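PDB 2V84: Spermidine/putrescine ABC transporter, periplasmic binding protein from Treponema pallidum, which probably binds polyamines such as spermidine and putrescine in the periplasm as the receptor component of an ABC transporter. Local coordinates for residues 81-84 and 85-88; 151-154 and 155-158. All blocks are in the same frame, centred on the assembly; numbering follows the deposited sequence.

Contact 1. Residues 81-84 and 85-88; sequences GDFV and SIMK
K88 N donates to V84 O over 2.9 Å, the shortest of four successive i to i+4 bonds that make 81-88 one continuous alpha-helical run; S85 N to G81 O, I86 N to D82 O and M87 N to F83 O complete the ladder. The side chains of the second turn fold back on the carbonyls of the first. I86 has CG1 beside its own backbone N (chi1 -70°), which sends the branch back along the helix: CG1 lies 3.3 Å from D82 O, and CD1 continues over the centre of one face of the F83 ring, 4.3 Å from F83 CD2, an apolar contact over the ring face. M87 likewise lays CG and SD against F83 O, SD at 3.2 Å, before its chain bends at chi3. At the polar ends, D82 OD1 bonds to S80 OG just before the helix, and K88 NZ is held by a salt bridge to D118 and by the carbonyl of Y117. Helix 81-89 follows strand 76-77 of the parallel sheet; F83 and M87 face helix 60-67, while V84 packs on the loop residues Y117 and C261.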
ATOM      1  N   GLY A  81       3.021   0.961  -7.448  1.00 26.31           N
ATOM      2  CA  GLY A  81       3.526   1.819  -8.546  1.00 26.52           C
ATOM      3  C   GLY A  81       4.920   1.461  -9.002  1.00 27.41           C
ATOM      4  O   GLY A  81       5.225   1.483 -10.200  1.00 27.49           O
ATOM      5  N   ASP A  82       5.784   1.110  -8.051  1.00 27.60           N
ATOM      6  CA  ASP A  82       7.127   0.670  -8.422  1.00 28.27           C
ATOM      7  C   ASP A  82       7.094  -0.610  -9.259  1.00 28.52           C
ATOM      8  O   ASP A  82       7.835  -0.735 -10.239  1.00 28.56           O
ATOM      9  CB  ASP A  82       8.074   0.562  -7.202  1.00 27.95           C
ATOM     10  CG  ASP A  82       7.480  -0.223  -6.049  1.00 29.94           C
ATOM     11  OD1 ASP A  82       6.246  -0.189  -5.859  1.00 30.59           O
ATOM     12  OD2 ASP A  82       8.260  -0.863  -5.307  1.00 31.00           O
ATOM     13  N   PHE A  83       6.213  -1.541  -8.910  1.00 28.53           N
ATOM     14  CA  PHE A  83       6.074  -2.772  -9.695  1.00 28.93           C
ATOM     15  C   PHE A  83       5.340  -2.579 -11.015  1.00 29.59           C
ATOM     16  O   PHE A  83       5.559  -3.350 -11.949  1.00 31.28           O
ATOM     17  CB  PHE A  83       5.434  -3.894  -8.877  1.00 28.90           C
ATOM     18  CG  PHE A  83       6.410  -4.605  -8.003  1.00 29.83           C
ATOM     19  CD1 PHE A  83       6.753  -4.071  -6.764  1.00 29.05           C
ATOM     20  CD2 PHE A  83       7.027  -5.781  -8.431  1.00 29.63           C
ATOM     21  CE1 PHE A  83       7.686  -4.712  -5.959  1.00 29.48           C
ATOM     22  CE2 PHE A  83       7.962  -6.434  -7.612  1.00 30.44           C
ATOM     23  CZ  PHE A  83       8.280  -5.887  -6.381  1.00 29.60           C
ATOM     24  N   VAL A  84       4.494  -1.550 -11.140  1.00 28.99           N
ATOM     25  CA  VAL A  84       3.956  -1.273 -12.492  1.00 28.30           C
ATOM     26  C   VAL A  84       5.084  -0.842 -13.448  1.00 28.86           C
ATOM     27  O   VAL A  84       5.166  -1.324 -14.617  1.00 28.95           O
ATOM     28  CB  VAL A  84       2.786  -0.268 -12.483  1.00 28.73           C
ATOM     29  CG1 VAL A  84       2.368   0.081 -13.930  1.00 27.60           C
ATOM     30  CG2 VAL A  84       1.592  -0.863 -11.732  1.00 25.79           C
ATOM     31  N   SER A  85       5.954   0.037 -12.961  1.00 28.68           N
ATOM     32  CA  SER A  85       7.065   0.554 -13.757  1.00 30.16           C
ATOM     33  C   SER A  85       8.072  -0.547 -14.128  1.00 30.54           C
ATOM     34  O   SER A  85       8.462  -0.678 -15.298  1.00 31.04           O
ATOM     35  CB  SER A  85       7.724   1.727 -13.034  1.00 29.43           C
ATOM     36  OG  SER A  85       8.932   2.145 -13.675  1.00 33.23           O
ATOM     37  N   ILE A  86       8.461  -1.356 -13.142  1.00 32.12           N
ATOM     38  CA  ILE A  86       9.311  -2.545 -13.372  1.00 32.93           C
ATOM     39  C   ILE A  86       8.720  -3.456 -14.438  1.00 33.82           C
ATOM     40  O   ILE A  86       9.429  -3.882 -15.372  1.00 34.11           O
ATOM     41  CB  ILE A  86       9.520  -3.385 -12.051  1.00 33.13           C
ATOM     42  CG1 ILE A  86      10.404  -2.638 -11.050  1.00 32.91           C
ATOM     43  CG2 ILE A  86      10.106  -4.757 -12.360  1.00 33.95           C
ATOM     44  CD1 ILE A  86      10.234  -3.082  -9.575  1.00 32.58           C
ATOM     45  N   MET A  87       7.426  -3.753 -14.304  1.00 34.19           N
ATOM     46  CA  MET A  87       6.764  -4.719 -15.195  1.00 35.44           C
ATOM     47  C   MET A  87       6.507  -4.185 -16.601  1.00 34.65           C
ATOM     48  O   MET A  87       6.491  -4.964 -17.559  1.00 35.10           O
ATOM     49  CB  MET A  87       5.460  -5.230 -14.592  1.00 34.53           C
ATOM     50  CG  MET A  87       5.679  -6.066 -13.336  1.00 36.92           C
ATOM     51  SD  MET A  87       4.128  -6.198 -12.454  1.00 38.74           S
ATOM     52  CE  MET A  87       3.711  -7.863 -12.916  1.00 39.51           C
ATOM     53  N   LYS A  88       6.315  -2.872 -16.721  1.00 34.47           N
ATOM     54  CA  LYS A  88       6.278  -2.231 -18.043  1.00 35.22           C
ATOM     55  C   LYS A  88       7.600  -2.407 -18.811  1.00 35.59           C
ATOM     56  O   LYS A  88       7.606  -2.752 -20.000  1.00 35.32           O
ATOM     57  CB  LYS A  88       5.923  -0.745 -17.914  1.00 35.21           C
ATOM     58  CG  LYS A  88       4.440  -0.453 -18.032  1.00 34.57           C
ATOM     59  CD  LYS A  88       4.131   0.993 -17.721  1.00 35.17           C
ATOM     60  CE  LYS A  88       4.392   1.897 -18.906  1.00 35.19           C
ATOM     61  NZ  LYS A  88       3.723   3.212 -18.699  1.00 36.84           N
TER

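Contact 2. Residues 151-154 and 155-158; sequences FSRK and DLAY
R153 grips D155 side-on: NE donates to D155 OD1 over 3.0 Å and NH2 to D155 OD2 over 2.8 Å, each oxygen using its syn lone pair. Guanidinium and carboxylate are nearly coplanar, 9° apart, and both bonds are close to straight, so this bidentate salt bridge fixes the rotation of both groups. L156 CD1 lies off-centre over one face of the guanidinium, 3.6 Å from R153 NE. The bend at R153 chi3 (55°) turns the group back toward a partner only two residues ahead, and D155 meets it with CG tucked over its own backbone (chi1 68°). Beneath the side chains the backbone makes a short 3-10-like turn, closed by two i to i+3 bonds: L156 N to R153 O and A157 N to K154 O, both 3.2 Å. A157 CB also sits 3.2 Å from K154 O. The turn belongs to the surface loop joining strand 125-137 to strand 160-162. Further out, S143 O takes a bond from R153 NH1, V141 and Y144 touch the R153 side chain, and L156 packs inward on V223 of strand 223-226.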
ATOM      1  N   PHE A 151      10.558   6.202  16.909  1.00 24.24           N
ATOM      2  CA  PHE A 151      11.264   4.931  17.006  1.00 24.92           C
ATOM      3  C   PHE A 151      12.659   5.010  17.638  1.00 26.33           C
ATOM      4  O   PHE A 151      13.269   3.986  17.930  1.00 26.17           O
ATOM      5  CB  PHE A 151      11.253   4.219  15.639  1.00 24.38           C
ATOM      6  CG  PHE A 151       9.873   3.826  15.200  1.00 24.60           C
ATOM      7  CD1 PHE A 151       9.209   2.783  15.843  1.00 24.71           C
ATOM      8  CD2 PHE A 151       9.227   4.504  14.148  1.00 25.09           C
ATOM      9  CE1 PHE A 151       7.924   2.405  15.463  1.00 25.85           C
ATOM     10  CE2 PHE A 151       7.952   4.144  13.752  1.00 23.75           C
ATOM     11  CZ  PHE A 151       7.288   3.093  14.422  1.00 25.79           C
ATOM     12  N   SER A 152      13.137   6.225  17.899  1.00 27.69           N
ATOM     13  CA  SER A 152      14.398   6.392  18.603  1.00 29.37           C
ATOM     14  C   SER A 152      14.199   6.567  20.122  1.00 30.13           C
ATOM     15  O   SER A 152      15.165   6.809  20.849  1.00 30.25           O
ATOM     16  CB  SER A 152      15.174   7.560  18.003  1.00 29.14           C
ATOM     17  OG  SER A 152      14.592   8.756  18.457  1.00 31.53           O
ATOM     18  N   ARG A 153      12.955   6.426  20.589  1.00 30.22           N
ATOM     19  CA  ARG A 153      12.638   6.574  22.016  1.00 31.33           C
ATOM     20  C   ARG A 153      13.085   5.377  22.831  1.00 31.52           C
ATOM     21  O   ARG A 153      12.465   4.329  22.779  1.00 31.56           O
ATOM     22  CB  ARG A 153      11.144   6.795  22.222  1.00 31.28           C
ATOM     23  CG  ARG A 153      10.751   8.178  21.804  1.00 32.92           C
ATOM     24  CD  ARG A 153       9.392   8.566  22.246  1.00 34.69           C
ATOM     25  NE  ARG A 153       9.123   8.450  23.687  1.00 34.93           N
ATOM     26  CZ  ARG A 153       7.986   8.881  24.207  1.00 34.37           C
ATOM     27  NH1 ARG A 153       7.106   9.477  23.414  1.00 34.68           N
ATOM     28  NH2 ARG A 153       7.722   8.759  25.494  1.00 34.51           N
ATOM     29  N   LYS A 154      14.157   5.561  23.596  1.00 32.82           N
ATOM     30  CA  LYS A 154      14.718   4.505  24.449  1.00 34.11           C
ATOM     31  C   LYS A 154      13.814   4.051  25.594  1.00 33.80           C
ATOM     32  O   LYS A 154      13.905   2.892  26.011  1.00 33.14           O
ATOM     33  CB  LYS A 154      16.129   4.868  24.935  1.00 34.14           C
ATOM     34  CG  LYS A 154      17.146   4.811  23.778  1.00 35.29           C
ATOM     35  CD  LYS A 154      18.611   4.701  24.214  1.00 36.25           C
ATOM     36  CE  LYS A 154      19.533   4.928  23.002  1.00 39.16           C
ATOM     37  NZ  LYS A 154      20.994   4.717  23.264  1.00 41.48           N
ATOM     38  N   ASP A 155      12.930   4.947  26.047  1.00 33.58           N
ATOM     39  CA  ASP A 155      11.912   4.649  27.061  1.00 34.46           C
ATOM     40  C   ASP A 155      10.794   3.703  26.600  1.00 34.57           C
ATOM     41  O   ASP A 155      10.043   3.162  27.426  1.00 34.86           O
ATOM     42  CB  ASP A 155      11.345   5.938  27.682  1.00 34.32           C
ATOM     43  CG  ASP A 155      10.511   6.774  26.710  1.00 34.58           C
ATOM     44  OD1 ASP A 155      10.904   6.980  25.545  1.00 32.70           O
ATOM     45  OD2 ASP A 155       9.448   7.270  27.139  1.00 33.72           O
ATOM     46  N   LEU A 156      10.713   3.488  25.286  1.00 34.06           N
ATOM     47  CA  LEU A 156       9.770   2.542  24.678  1.00 33.70           C
ATOM     48  C   LEU A 156      10.478   1.329  24.071  1.00 33.34           C
ATOM     49  O   LEU A 156       9.859   0.528  23.369  1.00 32.74           O
ATOM     50  CB  LEU A 156       8.914   3.261  23.621  1.00 33.50           C
ATOM     51  CG  LEU A 156       8.201   4.554  24.057  1.00 33.72           C
ATOM     52  CD1 LEU A 156       7.621   5.269  22.856  1.00 34.87           C
ATOM     53  CD2 LEU A 156       7.112   4.250  25.072  1.00 36.54           C
ATOM     54  N   ALA A 157      11.772   1.184  24.357  1.00 33.50           N
ATOM     55  CA  ALA A 157      12.566   0.100  23.786  1.00 33.39           C
ATOM     56  C   ALA A 157      11.963  -1.270  24.077  1.00 33.70           C
ATOM     57  O   ALA A 157      11.495  -1.538  25.199  1.00 33.13           O
ATOM     58  CB  ALA A 157      14.006   0.172  24.264  1.00 34.07           C
ATOM     59  N   TYR A 158      11.960  -2.118  23.047  1.00 33.86           N
ATOM     60  CA  TYR A 158      11.379  -3.470  23.077  1.00 34.71           C
ATOM     61  C   TYR A 158       9.870  -3.458  23.309  1.00 33.46           C
ATOM     62  O   TYR A 158       9.294  -4.409  23.840  1.00 32.91           O
ATOM     63  CB  TYR A 158      12.106  -4.372  24.094  1.00 36.93           C
ATOM     64  CG  TYR A 158      13.610  -4.137  24.127  1.00 40.29           C
ATOM     65  CD1 TYR A 158      14.404  -4.343  22.983  1.00 42.15           C
ATOM     66  CD2 TYR A 158      14.235  -3.679  25.297  1.00 41.96           C
ATOM     67  CE1 TYR A 158      15.782  -4.112  23.014  1.00 43.26           C
ATOM     68  CE2 TYR A 158      15.611  -3.444  25.339  1.00 42.17           C
ATOM     69  CZ  TYR A 158      16.375  -3.665  24.204  1.00 42.36           C
ATOM     70  OH  TYR A 158      17.737  -3.429  24.267  1.00 42.98           O
TER

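Contacts 1 and 2 are separate local structures in series along the chain, with centres 36 Å apart and nearest atoms about 20 Å apart. Contact 1 lies on the helix that follows strand 76-77, an edge strand of the parallel sheet, contact 2 in a loop leading to strand 160-162 of the mixed sheet. Contact 1 is the one near the predicted spermidine site: the D82 side chain comes within about 4 Å of that of R167 and about 5 Å of a bound MES molecule, probably from crystallisation. Contact 2 lies away from that site; its centre is about 26 Å from the centre of the chain, that of contact 1 about 14 Å. In the sequence, strand 160-162 precedes helix 166-176, which includes R167.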